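Local coordinates for protein probable TonB-dependent siderophore receptor PiuA (Acinetobacter baumannii, PDB 5FP1) that probably binds iron-chelating siderophores at the outer membrane in the first step of iron uptake, possibly including ferric enterobactin at micromolar affinity, at residues Thr419-Asp425 with Leu437-Lys443; Thr469-Ile474 with Thr486-Ala492; Asn283-Thr289 with Gln333-Lys339. All coordinates share one frame; numbering follows the deposited sequence. Where two conformers were deposited one is given.

Interaction 1 of 3, residues Thr419-Asp425 with Leu437-Lys443; sequences TSVYLLD and LGLRWDK. With C8E ((hydroxyethyloxy)tri(ethyloxy)octane), chain E.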
# COMPACT_ATOMS: atom_id res chain seq x y z
N THR A 419 -16.18 -12.66 -10.70
CA THR A 419 -17.45 -12.94 -10.08
C THR A 419 -17.24 -13.87 -8.91
O THR A 419 -16.56 -14.88 -9.03
CB THR A 419 -18.39 -13.64 -11.05
OG1 THR A 419 -18.40 -12.93 -12.30
CG2 THR A 419 -19.80 -13.68 -10.46
N SER A 420 -17.85 -13.55 -7.78
CA SER A 420 -17.62 -14.34 -6.59
C SER A 420 -18.81 -14.42 -5.68
O SER A 420 -19.70 -13.56 -5.70
CB SER A 420 -16.44 -13.76 -5.81
OG SER A 420 -16.51 -12.37 -5.70
N VAL A 421 -18.80 -15.45 -4.85
CA VAL A 421 -19.80 -15.67 -3.83
C VAL A 421 -19.05 -16.14 -2.58
O VAL A 421 -18.08 -16.88 -2.70
CB VAL A 421 -20.78 -16.79 -4.25
CG1 VAL A 421 -21.91 -16.94 -3.23
CG2 VAL A 421 -21.32 -16.55 -5.65
N TYR A 422 -19.48 -15.70 -1.40
CA TYR A 422 -18.82 -16.10 -0.18
C TYR A 422 -19.80 -16.21 1.00
O TYR A 422 -20.90 -15.67 0.99
CB TYR A 422 -17.72 -15.07 0.19
CG TYR A 422 -18.31 -13.73 0.51
CD1 TYR A 422 -18.61 -12.82 -0.49
CD2 TYR A 422 -18.63 -13.40 1.82
CE1 TYR A 422 -19.22 -11.61 -0.19
CE2 TYR A 422 -19.24 -12.21 2.12
CZ TYR A 422 -19.54 -11.32 1.11
OH TYR A 422 -20.13 -10.13 1.45
N LEU A 423 -19.35 -16.93 2.01
CA LEU A 423 -20.01 -16.99 3.32
C LEU A 423 -18.97 -16.79 4.39
O LEU A 423 -17.93 -17.48 4.40
CB LEU A 423 -20.59 -18.38 3.55
CG LEU A 423 -21.59 -19.06 2.61
CD1 LEU A 423 -22.78 -18.18 2.32
CD2 LEU A 423 -20.92 -19.51 1.34
N LEU A 424 -19.25 -15.88 5.31
CA LEU A 424 -18.42 -15.69 6.48
C LEU A 424 -19.34 -15.79 7.69
O LEU A 424 -20.40 -15.18 7.70
CB LEU A 424 -17.75 -14.31 6.48
CG LEU A 424 -16.72 -14.05 5.38
CD1 LEU A 424 -16.54 -12.55 5.20
CD2 LEU A 424 -15.38 -14.68 5.68
N ASP A 425 -18.93 -16.57 8.68
CA ASP A 425 -19.76 -16.78 9.88
C ASP A 425 -18.86 -17.04 11.07
O ASP A 425 -17.98 -17.91 11.03
CB ASP A 425 -20.70 -17.97 9.63
CG ASP A 425 -21.75 -18.18 10.74
OD1 ASP A 425 -21.95 -17.30 11.60
OD2 ASP A 425 -22.38 -19.26 10.73
N LEU A 437 -15.45 -19.08 10.52
CA LEU A 437 -15.45 -19.81 9.26
C LEU A 437 -15.59 -18.84 8.10
O LEU A 437 -16.33 -17.86 8.18
CB LEU A 437 -16.61 -20.79 9.20
CG LEU A 437 -16.64 -21.82 10.35
CD1 LEU A 437 -18.00 -22.49 10.37
CD2 LEU A 437 -15.54 -22.85 10.22
N GLY A 438 -14.93 -19.16 7.01
CA GLY A 438 -15.14 -18.41 5.77
C GLY A 438 -14.86 -19.30 4.59
O GLY A 438 -13.94 -20.16 4.62
N LEU A 439 -15.64 -19.11 3.54
CA LEU A 439 -15.53 -19.89 2.32
C LEU A 439 -15.89 -18.97 1.14
O LEU A 439 -16.90 -18.31 1.18
CB LEU A 439 -16.52 -21.05 2.39
CG LEU A 439 -16.53 -22.07 1.27
CD1 LEU A 439 -15.20 -22.76 1.10
CD2 LEU A 439 -17.62 -23.09 1.56
N ARG A 440 -15.07 -18.97 0.10
CA ARG A 440 -15.32 -18.08 -1.03
C ARG A 440 -14.98 -18.77 -2.32
O ARG A 440 -13.96 -19.48 -2.40
CB ARG A 440 -14.49 -16.79 -0.88
CG ARG A 440 -14.63 -15.83 -2.05
CD ARG A 440 -14.17 -14.42 -1.70
NE ARG A 440 -14.01 -13.63 -2.89
CZ ARG A 440 -14.24 -12.33 -2.97
NH1 ARG A 440 -14.59 -11.64 -1.90
NH2 ARG A 440 -14.04 -11.72 -4.13
N TRP A 441 -15.81 -18.55 -3.34
CA TRP A 441 -15.55 -19.05 -4.66
C TRP A 441 -15.41 -17.87 -5.62
O TRP A 441 -16.29 -17.00 -5.67
CB TRP A 441 -16.70 -19.94 -5.14
CG TRP A 441 -16.56 -20.32 -6.59
CD1 TRP A 441 -15.78 -21.32 -7.11
CD2 TRP A 441 -17.19 -19.67 -7.72
NE1 TRP A 441 -15.90 -21.35 -8.49
CE2 TRP A 441 -16.75 -20.35 -8.89
CE3 TRP A 441 -18.07 -18.58 -7.86
CZ2 TRP A 441 -17.17 -19.97 -10.17
CZ3 TRP A 441 -18.48 -18.20 -9.12
CH2 TRP A 441 -18.04 -18.91 -10.27
N ASP A 442 -14.30 -17.83 -6.35
CA ASP A 442 -14.00 -16.76 -7.30
C ASP A 442 -13.88 -17.32 -8.71
O ASP A 442 -13.28 -18.39 -8.92
CB ASP A 442 -12.69 -16.05 -6.96
CG ASP A 442 -12.84 -15.05 -5.84
OD1 ASP A 442 -13.24 -13.92 -6.12
OD2 ASP A 442 -12.57 -15.40 -4.67
N LYS A 443 -14.44 -16.59 -9.67
CA LYS A 443 -14.11 -16.80 -11.06
C LYS A 443 -13.39 -15.56 -11.57
O LYS A 443 -13.83 -14.43 -11.30
CB LYS A 443 -15.39 -17.04 -11.87
CG LYS A 443 -15.15 -17.15 -13.36
CD LYS A 443 -16.45 -17.47 -14.08
CE LYS A 443 -16.23 -17.59 -15.58
NZ LYS A 443 -17.52 -17.61 -16.31
C1 C8E E . -19.64 -20.12 -1.05
C2 C8E E . -18.88 -20.85 -2.14
C3 C8E E . -19.22 -22.33 -2.12
C4 C8E E . -18.06 -23.21 -2.55
C5 C8E E . -18.18 -23.63 -4.02
C6 C8E E . -17.55 -24.99 -4.28
C7 C8E E . -17.56 -25.33 -5.77
C8 C8E E . -16.23 -25.90 -6.26
O9 C8E E . -15.74 -25.13 -7.36
C10 C8E E . -14.59 -25.72 -7.99
C11 C8E E . -13.46 -24.69 -8.08
O12 C8E E . -12.20 -25.28 -8.42
C13 C8E E . -11.86 -26.45 -7.66
C14 C8E E . -11.95 -26.19 -6.16
O15 C8E E . -11.86 -27.41 -5.43
C16 C8E E . -13.13 -28.02 -5.17
C17 C8E E . -13.36 -28.08 -3.67
O18 C8E E . -14.76 -28.14 -3.41
C19 C8E E . -15.08 -27.51 -2.18
C20 C8E E . -16.57 -27.68 -1.87
O21 C8E E . -16.93 -26.76 -0.84
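Arg440 lies across from Tyr422 in a non-hydrogen-bonded pair, and its side chain runs along the contact. CB rests on Tyr422 CB at 3.8 Å. CG, placed opposite the backbone nitrogen (chi1 177°), lies 3.7 Å from Val421 O, and CD borders Tyr422 CB. The extended chain carries the guanidinium alongside Ser420, whose OG sits over one of its flat faces. Asp442, on the same strand, holds the group in orientation and is gripped side-on: NE reaches OD2 of Asp442 at 2.9 Å, and NH2 of Arg440 reaches OD1 of Asp442 at 3.1 Å on its syn lone pair, in the guanidinium plane. This paired salt bridge fixes the rotation of a buried charge and probably offsets it. The Tyr422 hydroxyl bonds to Asn350, and its ring makes a cation-pi contact with Lys32. Gly438, lacking a side chain, lets Leu424 CD2 settle 3.7 Å from its CA. The middle of the other face is apolar, Val421 beside Trp441 and Leu423 beside Leu439, with Thr419, Lys443 and Asp425 toward its ends; detergent lies against it, its C2 atom 3.8 Å from Trp441 CB, and the Trp441 indole nitrogen bonds to Asp466. Eight backbone hydrogen bonds join the strands. A buried ion pair inside and a detergent-touched apolar patch outside are expected of a transmembrane beta-barrel hairpin in a TonB-dependent receptor.

Interaction 2 of 3, residues Thr469-Ile474 with Thr486-Ala492; sequences TYQAGI and TSYATSA. With C8E ((hydroxyethyloxy)tri(ethyloxy)octane), chain C.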
# COMPACT_ATOMS: atom_id res chain seq x y z
N THR A 469 -11.34 -20.44 -1.79
CA THR A 469 -10.45 -20.16 -0.69
C THR A 469 -11.24 -20.18 0.61
O THR A 469 -12.50 -20.10 0.62
CB THR A 469 -9.74 -18.80 -0.84
OG1 THR A 469 -10.70 -17.76 -1.01
CG2 THR A 469 -8.86 -18.84 -2.05
N TYR A 470 -10.53 -20.33 1.72
CA TYR A 470 -11.22 -20.40 2.99
C TYR A 470 -10.45 -19.96 4.19
O TYR A 470 -9.26 -19.64 4.13
CB TYR A 470 -11.77 -21.82 3.18
CG TYR A 470 -10.71 -22.90 3.25
CD1 TYR A 470 -10.22 -23.50 2.09
CD2 TYR A 470 -10.25 -23.35 4.47
CE1 TYR A 470 -9.25 -24.50 2.16
CE2 TYR A 470 -9.29 -24.37 4.56
CZ TYR A 470 -8.79 -24.93 3.40
OH TYR A 470 -7.84 -25.93 3.50
N GLN A 471 -11.15 -19.92 5.31
CA GLN A 471 -10.55 -19.64 6.58
C GLN A 471 -11.29 -20.42 7.65
O GLN A 471 -12.50 -20.62 7.56
CB GLN A 471 -10.57 -18.14 6.91
CG GLN A 471 -11.88 -17.53 7.32
CD GLN A 471 -11.82 -16.00 7.38
OE1 GLN A 471 -11.26 -15.36 6.50
NE2 GLN A 471 -12.40 -15.41 8.42
N ALA A 472 -10.54 -20.86 8.66
CA ALA A 472 -11.11 -21.54 9.81
C ALA A 472 -10.30 -21.17 11.02
O ALA A 472 -9.06 -21.22 11.00
CB ALA A 472 -11.06 -23.06 9.60
N GLY A 473 -10.98 -20.78 12.09
CA GLY A 473 -10.28 -20.49 13.32
C GLY A 473 -11.12 -20.82 14.55
O GLY A 473 -12.35 -20.85 14.48
N ILE A 474 -10.44 -21.09 15.65
CA ILE A 474 -11.10 -21.23 16.95
C ILE A 474 -10.51 -20.24 17.91
O ILE A 474 -9.29 -20.15 18.03
CB ILE A 474 -10.89 -22.63 17.51
CG1 ILE A 474 -11.50 -23.65 16.55
CG2 ILE A 474 -11.50 -22.71 18.91
CD1 ILE A 474 -11.13 -25.08 16.86
N THR A 486 -6.20 -20.19 17.31
CA THR A 486 -5.48 -20.87 16.23
C THR A 486 -6.30 -20.65 14.97
O THR A 486 -7.52 -20.79 15.01
CB THR A 486 -5.43 -22.40 16.45
OG1 THR A 486 -4.92 -22.68 17.76
CG2 THR A 486 -4.54 -23.06 15.41
N SER A 487 -5.65 -20.36 13.85
CA SER A 487 -6.38 -20.23 12.60
C SER A 487 -5.59 -20.62 11.38
O SER A 487 -4.36 -20.66 11.39
CB SER A 487 -6.93 -18.80 12.44
OG SER A 487 -5.88 -17.89 12.22
N TYR A 488 -6.33 -20.94 10.35
CA TYR A 488 -5.77 -21.31 9.07
C TYR A 488 -6.55 -20.59 7.97
O TYR A 488 -7.77 -20.56 7.97
CB TYR A 488 -5.86 -22.82 8.88
CG TYR A 488 -5.34 -23.29 7.55
CD1 TYR A 488 -3.98 -23.37 7.30
CD2 TYR A 488 -6.22 -23.60 6.53
CE1 TYR A 488 -3.51 -23.80 6.06
CE2 TYR A 488 -5.76 -24.02 5.30
CZ TYR A 488 -4.41 -24.12 5.06
OH TYR A 488 -3.98 -24.53 3.81
N ALA A 489 -5.83 -20.05 6.99
CA ALA A 489 -6.50 -19.31 5.89
C ALA A 489 -5.68 -19.46 4.62
O ALA A 489 -4.44 -19.57 4.68
CB ALA A 489 -6.66 -17.84 6.25
N THR A 490 -6.38 -19.50 3.49
CA THR A 490 -5.71 -19.69 2.22
C THR A 490 -5.80 -18.44 1.34
O THR A 490 -6.60 -17.51 1.58
CB THR A 490 -6.28 -20.90 1.44
OG1 THR A 490 -7.65 -20.67 1.07
CG2 THR A 490 -6.15 -22.19 2.25
N SER A 491 -4.99 -18.47 0.29
CA SER A 491 -5.00 -17.44 -0.73
C SER A 491 -4.68 -18.06 -2.08
O SER A 491 -3.97 -19.05 -2.16
CB SER A 491 -3.98 -16.36 -0.38
OG SER A 491 -3.65 -15.56 -1.51
N ALA A 492 -5.21 -17.46 -3.13
CA ALA A 492 -4.91 -17.81 -4.51
C ALA A 492 -4.67 -16.50 -5.29
O ALA A 492 -5.33 -15.48 -5.04
CB ALA A 492 -6.05 -18.60 -5.13
C1 C8E C . -6.68 -26.28 17.58
C2 C8E C . -7.60 -25.89 18.71
C3 C8E C . -7.64 -24.38 18.84
C4 C8E C . -7.88 -23.94 20.26
C5 C8E C . -7.73 -22.45 20.44
C6 C8E C . -6.32 -21.99 20.16
C7 C8E C . -5.43 -22.08 21.36
C8 C8E C . -3.98 -22.18 20.93
O9 C8E C . -3.73 -23.56 20.65
C10 C8E C . -2.60 -23.80 19.80
C11 C8E C . -1.31 -23.67 20.59
O12 C8E C . -1.28 -22.41 21.24
C13 C8E C . -0.08 -22.27 22.00
C14 C8E C . -0.02 -20.89 22.63
O15 C8E C . -0.59 -20.91 23.94
C16 C8E C . 0.41 -20.88 24.97
C17 C8E C . -0.15 -20.27 26.24
O18 C8E C . -1.00 -19.19 25.88
O HOH W 1 -8.65 -16.94 3.25
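Tyr470 and Tyr488 lean against each other on one face of the strand pair, their ring planes inclined at 48° and their centroids 5.7 Å apart. Tyr470 CE2 comes up to the edge of the Tyr488 ring, close to its plane, and meets CE2 of Tyr488 at 3.6 Å. Thr490 approaches Tyr470 differently: its methyl CG2 lies over the ring face in a CH-pi contact, 4.1 Å from the centroid. The same threonine divides its two branches between two tasks. With chi1 at 64°, OG1 turns back to the neighbouring strand and accepts Tyr470 N at 3.0 Å, taking the part that a backbone carbonyl plays further along the ladder. The displaced carbonyl of Thr490 is served by a water, 2.7 Å from Thr490 O, which also donates to Tyr470 O. Regular pairing holds from Gln471 to Ile474. There the face opposite the tyrosines carries small or polar residues: Gln471 beside Ala489, then Gly473 beside Ser487, whose OG bonds to Pro41 O. Ser487 CB packs 3.9 Å from Gly473 CA, a close approach that suits glycine. The Tyr488 hydroxyl is held by Gln521, and a detergent molecule touches both tyrosines. Tyrosines on the detergent-covered face are consistent with the aromatic belt of outer-membrane beta-barrels, here on adjacent strands of a TonB-dependent receptor.

Interaction 3 of 3, residues Asn283-Thr289 with Gln333-Lys339; sequences NITITNT and QLALTGK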
# COMPACT_ATOMS: atom_id res chain seq x y z
N ASN A 283 -31.85 -7.10 13.26
CA ASN A 283 -30.55 -7.79 13.31
C ASN A 283 -30.00 -8.28 11.95
O ASN A 283 -28.96 -8.94 11.92
CB ASN A 283 -30.65 -9.02 14.21
CG ASN A 283 -30.85 -8.66 15.66
OD1 ASN A 283 -30.24 -7.74 16.19
ND2 ASN A 283 -31.71 -9.41 16.30
N ILE A 284 -30.73 -8.04 10.87
CA ILE A 284 -30.31 -8.48 9.55
C ILE A 284 -30.45 -7.34 8.54
O ILE A 284 -31.53 -6.73 8.40
CB ILE A 284 -31.08 -9.71 9.09
CG1 ILE A 284 -30.89 -10.83 10.11
CG2 ILE A 284 -30.65 -10.16 7.70
CD1 ILE A 284 -31.83 -11.99 9.91
N THR A 285 -29.36 -7.06 7.84
CA THR A 285 -29.27 -5.93 6.92
C THR A 285 -28.82 -6.46 5.55
O THR A 285 -27.94 -7.33 5.48
CB THR A 285 -28.28 -4.86 7.47
OG1 THR A 285 -28.75 -4.37 8.73
CG2 THR A 285 -28.09 -3.67 6.53
N ILE A 286 -29.45 -5.96 4.49
CA ILE A 286 -28.99 -6.21 3.12
C ILE A 286 -28.39 -4.92 2.59
O ILE A 286 -28.98 -3.82 2.74
CB ILE A 286 -30.11 -6.73 2.20
CG1 ILE A 286 -29.59 -7.04 0.81
CG2 ILE A 286 -31.28 -5.73 2.11
CD1 ILE A 286 -28.74 -8.29 0.70
N THR A 287 -27.20 -5.03 2.00
CA THR A 287 -26.45 -3.85 1.53
C THR A 287 -26.01 -4.10 0.09
O THR A 287 -25.55 -5.19 -0.22
CB THR A 287 -25.21 -3.57 2.41
OG1 THR A 287 -25.62 -3.38 3.77
CG2 THR A 287 -24.48 -2.32 1.95
N ASN A 288 -26.18 -3.11 -0.78
CA ASN A 288 -25.61 -3.12 -2.11
C ASN A 288 -24.71 -1.92 -2.27
O ASN A 288 -25.10 -0.78 -1.98
CB ASN A 288 -26.66 -3.10 -3.24
CG ASN A 288 -26.03 -3.30 -4.62
OD1 ASN A 288 -25.77 -2.34 -5.36
ND2 ASN A 288 -25.71 -4.52 -4.92
N THR A 289 -23.49 -2.17 -2.71
CA THR A 289 -22.54 -1.10 -2.95
C THR A 289 -22.10 -1.17 -4.42
O THR A 289 -21.64 -2.21 -4.90
CB THR A 289 -21.34 -1.19 -2.01
OG1 THR A 289 -21.77 -1.34 -0.65
CG2 THR A 289 -20.44 0.07 -2.12
N GLN A 333 -20.99 -5.01 -4.97
CA GLN A 333 -21.02 -6.00 -3.88
C GLN A 333 -22.40 -6.00 -3.23
O GLN A 333 -22.90 -4.96 -2.82
CB GLN A 333 -20.04 -5.63 -2.77
CG GLN A 333 -18.60 -5.61 -3.17
CD GLN A 333 -17.69 -5.20 -2.02
OE1 GLN A 333 -18.11 -4.48 -1.12
NE2 GLN A 333 -16.44 -5.65 -2.07
N LEU A 334 -22.96 -7.19 -3.08
CA LEU A 334 -24.26 -7.37 -2.41
C LEU A 334 -24.00 -8.27 -1.20
O LEU A 334 -23.43 -9.35 -1.37
CB LEU A 334 -25.23 -8.06 -3.38
CG LEU A 334 -26.65 -8.36 -2.92
CD1 LEU A 334 -27.38 -7.06 -2.65
CD2 LEU A 334 -27.35 -9.15 -4.01
N ALA A 335 -24.30 -7.79 -0.00
CA ALA A 335 -23.96 -8.49 1.23
C ALA A 335 -25.16 -8.50 2.16
O ALA A 335 -25.76 -7.46 2.43
CB ALA A 335 -22.81 -7.82 1.94
N LEU A 336 -25.46 -9.68 2.68
CA LEU A 336 -26.43 -9.82 3.76
C LEU A 336 -25.66 -10.08 5.05
O LEU A 336 -24.89 -11.05 5.15
CB LEU A 336 -27.32 -11.02 3.45
CG LEU A 336 -28.43 -11.32 4.46
CD1 LEU A 336 -29.51 -10.27 4.33
CD2 LEU A 336 -29.01 -12.69 4.19
N THR A 337 -25.84 -9.20 6.03
CA THR A 337 -25.12 -9.28 7.27
C THR A 337 -26.06 -9.30 8.46
O THR A 337 -27.21 -8.85 8.39
CB THR A 337 -24.20 -8.06 7.47
OG1 THR A 337 -24.97 -6.85 7.32
CG2 THR A 337 -23.05 -8.05 6.46
N GLY A 338 -25.55 -9.77 9.59
CA GLY A 338 -26.28 -9.62 10.83
C GLY A 338 -26.01 -10.75 11.79
O GLY A 338 -24.92 -11.34 11.78
N LYS A 339 -26.99 -11.04 12.63
CA LYS A 339 -26.86 -12.13 13.58
C LYS A 339 -28.14 -12.91 13.72
O LYS A 339 -29.25 -12.38 13.56
CB LYS A 339 -26.36 -11.62 14.92
CG LYS A 339 -27.00 -10.37 15.44
CD LYS A 339 -26.05 -9.65 16.38
CE LYS A 339 -26.61 -8.30 16.81
NZ LYS A 339 -27.65 -8.44 17.87
O HOH W 2 -25.11 -5.87 4.71
O HOH W 3 -22.45 -4.07 -0.19
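Ala335 O is gripped twice, by Thr287 N across the strands at 2.9 Å and by a water at the same distance. That water is a four-way hub: it donates to Ala335 O and, in a longer bond, to Thr285 O, and it is hydrogen-bonded to the hydroxyls of Thr287, with OG1 at 2.7 Å, and Thr337, with OG1 at 2.8 Å. Thr287 OG1 lies beside its backbone N, opposite the carbonyl carbon (chi1 -58°), whereas Thr337 OG1 sits between N and the carbonyl carbon (chi1 53°), and both converge on the water. A second water joins Thr289 OG1 to Gln333 O, while the Gln333 amide reaches Glu354 and Gly100. On the opposite face branched aliphatic chains interleave. Ile284 CG2 meets Leu336 CD1 at 3.6 Å, and Ile286 CD1 meets Leu334 CD1 at 3.8 Å. Asn288 ND2 lies against Leu334, its hydrogen bond going to Asp332. At the end where strand 284-304 begins, Lys339 N bonds to Asn283 O, and its ammonium NZ stands 3.2 Å from Asn283 OD1, well above the amide plane, a link probably looser than the backbone bonds. Gly338 has backbone angles that leave no room for a CB beside the preceding carbonyl. The chemistry implies a two-sided strip: threonine hydroxyls recruit ordered water on one face, whereas the other is largely apolar, consistent with a surface facing the membrane.

Overall arrangement
All three contacts are antiparallel hairpins in the wall of the same beta-barrel. Interactions 1 and 2 are direct neighbours, their centres 12 Å apart: strands 433-450 and 459-476 are paired, with Arg440 N 2.9 Å from Thr469 O and Gly438 N 2.9 Å from Gln471 O. Interaction 3 lies toward the other side of interaction 1, touching it where Tyr422 OH meets Ala335 CB. Interactions 1 and 2 are partly buried, interaction 3 a surface contact without a buried residue. An ion pair marks the buried face of interaction 1, and aromatic and threonine packing interaction 2, whose water joins two carbonyls; threonine hydroxyls holding water distinguish interaction 3.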